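Local structure of MdbA protein (Corynebacterium matruchotii ATCC 14266, 6BO0) at residues R77-L82 with D164-L169. The protein is a thiol-disulfide oxidoreductase of the DsbA family with a thioredoxin fold, and probably catalyses disulfide bond formation in exported proteins. Sequence-based numbering, arbitrary orientation.
Sequences RTMNFL and DNAKKL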
loop_
_atom_site.group_PDB
_atom_site.type_symbol
_atom_site.label_atom_id
_atom_site.label_comp_id
_atom_site.label_asym_id
_atom_site.label_seq_id
_atom_site.Cartn_x
_atom_site.Cartn_y
_atom_site.Cartn_z
ATOM N N ARG A 77 3.668 -3.898 3.539
ATOM C CA ARG A 77 4.247 -5.126 3.011
ATOM C C ARG A 77 3.219 -5.823 2.122
ATOM O O ARG A 77 2.422 -6.634 2.553
ATOM C CB ARG A 77 4.724 -6.002 4.171
ATOM C CG ARG A 77 5.906 -5.391 4.895
ATOM C CD ARG A 77 6.536 -6.333 5.895
ATOM N NE ARG A 77 7.707 -5.756 6.566
ATOM C CZ ARG A 77 8.905 -5.649 6.038
ATOM N NH1 ARG A 77 9.140 -6.099 4.809
ATOM N NH2 ARG A 77 9.887 -5.104 6.735
ATOM N N THR A 78 3.261 -5.448 0.848
ATOM C CA THR A 78 2.291 -5.922 -0.110
ATOM C C THR A 78 2.575 -7.355 -0.515
ATOM O O THR A 78 3.726 -7.738 -0.674
ATOM C CB THR A 78 2.268 -5.015 -1.342
ATOM O OG1 THR A 78 2.261 -3.654 -0.920
ATOM C CG2 THR A 78 1.043 -5.288 -2.240
ATOM N N MET A 79 1.481 -8.111 -0.673
ATOM C CA MET A 79 1.494 -9.508 -1.086
ATOM C C MET A 79 0.565 -9.689 -2.284
ATOM O O MET A 79 -0.177 -8.780 -2.663
ATOM C CB MET A 79 1.106 -10.425 0.087
ATOM C CG MET A 79 2.142 -10.347 1.233
ATOM S SD MET A 79 1.965 -11.569 2.510
ATOM C CE MET A 79 0.349 -11.135 2.898
ATOM N N ASN A 80 0.637 -10.873 -2.892
ATOM C CA ASN A 80 -0.149 -11.129 -4.098
ATOM C C ASN A 80 -0.761 -12.506 -4.166
ATOM O O ASN A 80 -1.110 -12.976 -5.249
ATOM C CB ASN A 80 0.709 -10.877 -5.345
ATOM C CG ASN A 80 1.836 -11.878 -5.461
ATOM O OD1 ASN A 80 1.913 -12.792 -4.643
ATOM N ND2 ASN A 80 2.709 -11.720 -6.448
ATOM N N PHE A 81 -0.988 -13.127 -3.019
ATOM C CA PHE A 81 -1.557 -14.484 -3.002
ATOM C C PHE A 81 -2.949 -14.605 -3.613
ATOM O O PHE A 81 -3.310 -15.667 -4.120
ATOM C CB PHE A 81 -1.596 -15.049 -1.568
ATOM C CG PHE A 81 -0.305 -15.703 -1.115
ATOM C CD1 PHE A 81 0.935 -15.309 -1.614
ATOM C CD2 PHE A 81 -0.340 -16.717 -0.156
ATOM C CE1 PHE A 81 2.104 -15.939 -1.193
ATOM C CE2 PHE A 81 0.820 -17.337 0.268
ATOM C CZ PHE A 81 2.043 -16.951 -0.247
ATOM N N LEU A 82 -3.725 -13.520 -3.595
ATOM C CA LEU A 82 -5.073 -13.628 -4.168
ATOM C C LEU A 82 -5.042 -13.819 -5.675
ATOM O O LEU A 82 -6.068 -14.192 -6.260
ATOM C CB LEU A 82 -5.937 -12.442 -3.765
ATOM C CG LEU A 82 -6.703 -12.682 -2.455
ATOM C CD1 LEU A 82 -5.782 -12.817 -1.245
ATOM C CD2 LEU A 82 -7.755 -11.619 -2.242
ATOM N N ASP A 164 8.896 -11.969 -1.055
ATOM C CA ASP A 164 9.697 -11.692 0.122
ATOM C C ASP A 164 8.829 -11.362 1.335
ATOM O O ASP A 164 9.127 -11.786 2.456
ATOM C CB ASP A 164 10.701 -10.567 -0.149
ATOM C CG ASP A 164 11.844 -11.002 -1.050
ATOM O OD1 ASP A 164 11.979 -12.211 -1.294
ATOM O OD2 ASP A 164 12.609 -10.119 -1.469
ATOM N N ASN A 165 7.754 -10.602 1.129
ATOM C CA ASN A 165 6.855 -10.324 2.245
ATOM C C ASN A 165 6.134 -11.572 2.724
ATOM O O ASN A 165 6.000 -11.760 3.926
ATOM C CB ASN A 165 5.890 -9.225 1.868
ATOM C CG ASN A 165 6.563 -7.875 1.830
ATOM O OD1 ASN A 165 7.449 -7.602 2.651
ATOM N ND2 ASN A 165 6.169 -7.028 0.893
ATOM N N ALA A 166 5.717 -12.440 1.809
ATOM C CA ALA A 166 5.122 -13.707 2.219
ATOM C C ALA A 166 6.105 -14.530 3.057
ATOM O O ALA A 166 5.725 -15.130 4.057
ATOM C CB ALA A 166 4.677 -14.485 1.015
ATOM N N LYS A 167 7.371 -14.582 2.637
ATOM C CA LYS A 167 8.398 -15.340 3.364
ATOM C C LYS A 167 8.606 -14.756 4.762
ATOM O O LYS A 167 8.728 -15.494 5.742
ATOM C CB LYS A 167 9.705 -15.322 2.586
ATOM C CG LYS A 167 9.668 -16.195 1.339
ATOM C CD LYS A 167 10.898 -16.033 0.458
ATOM C CE LYS A 167 10.666 -16.729 -0.878
ATOM N NZ LYS A 167 11.798 -16.598 -1.833
ATOM N N LYS A 168 8.661 -13.429 4.862
ATOM C CA LYS A 168 8.821 -12.777 6.154
ATOM C C LYS A 168 7.628 -13.049 7.060
ATOM O O LYS A 168 7.788 -13.309 8.251
ATOM C CB LYS A 168 9.043 -11.270 5.983
ATOM C CG LYS A 168 9.349 -10.562 7.291
ATOM C CD LYS A 168 9.686 -9.090 7.103
ATOM C CE LYS A 168 9.804 -8.331 8.414
ATOM N NZ LYS A 168 10.748 -8.960 9.366
ATOM N N LEU A 169 6.419 -12.974 6.518
ATOM C CA LEU A 169 5.236 -13.218 7.311
ATOM C C LEU A 169 5.238 -14.634 7.864
ATOM O O LEU A 169 4.911 -14.853 9.030
ATOM C CB LEU A 169 3.983 -12.959 6.459
ATOM C CG LEU A 169 2.649 -13.244 7.137
ATOM C CD1 LEU A 169 2.508 -12.477 8.447
ATOM C CD2 LEU A 169 1.493 -12.937 6.207
#
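Arg77 and Asn165 bring the two backbones closest, their CA atoms 5.9 Å apart, where the end of strand 72-78 and the residues after it pack against helix 155-172 between Asn165 and Leu169. The Asn165 amide links the two elements by both of its ends. Its ND2 donates a nearly straight hydrogen bond (N-H...O 167°) to the backbone O of Thr78, at 3.0 Å and tilted from the carbonyl plane. Its OD1 accepts from Arg77 NH1 at 3.1 Å. That second bond lies in the guanidinium plane and meets OD1 close to the C=O direction (162°), although the two flat groups are turned 75° apart. Arg77 reaches this position with its chain extended from CG to NE, its methylenes running past OD1. Lys168 covers one face of the guanidinium with its last two methylenes: CD sits 3.7 Å above the plane, over the centre, and CE lies 3.6 Å from NH2. The two positive charges are kept tolerable, presumably, by separate acidic partners, since Arg77 NE forms a salt bridge with Asp42 and Lys168 NZ one with Asp172. Beyond the polar pair the contact turns apolar. In the conformers described here, Met79 SD lies 3.8 Å from Ala166 CA, and the bend at chi3 turns CE to Leu169 CD2; in the 3-10 turn that follows, Phe81 sets CE1 obliquely against Ala166 CB, 3.7 Å away, at the exposed margin. Ser26 also hydrogen-bonds Asn165 OD1, tying in the turn between strands 20-24 and 27-31. Tyr44 of strand 39-45, the parallel neighbour of 72-78, touches Arg77, Met79, Lys168 and Leu169, so helix 155-172, which precedes strand 181-184 in the chain, packs across adjacent strands of the thioredoxin-fold sheet.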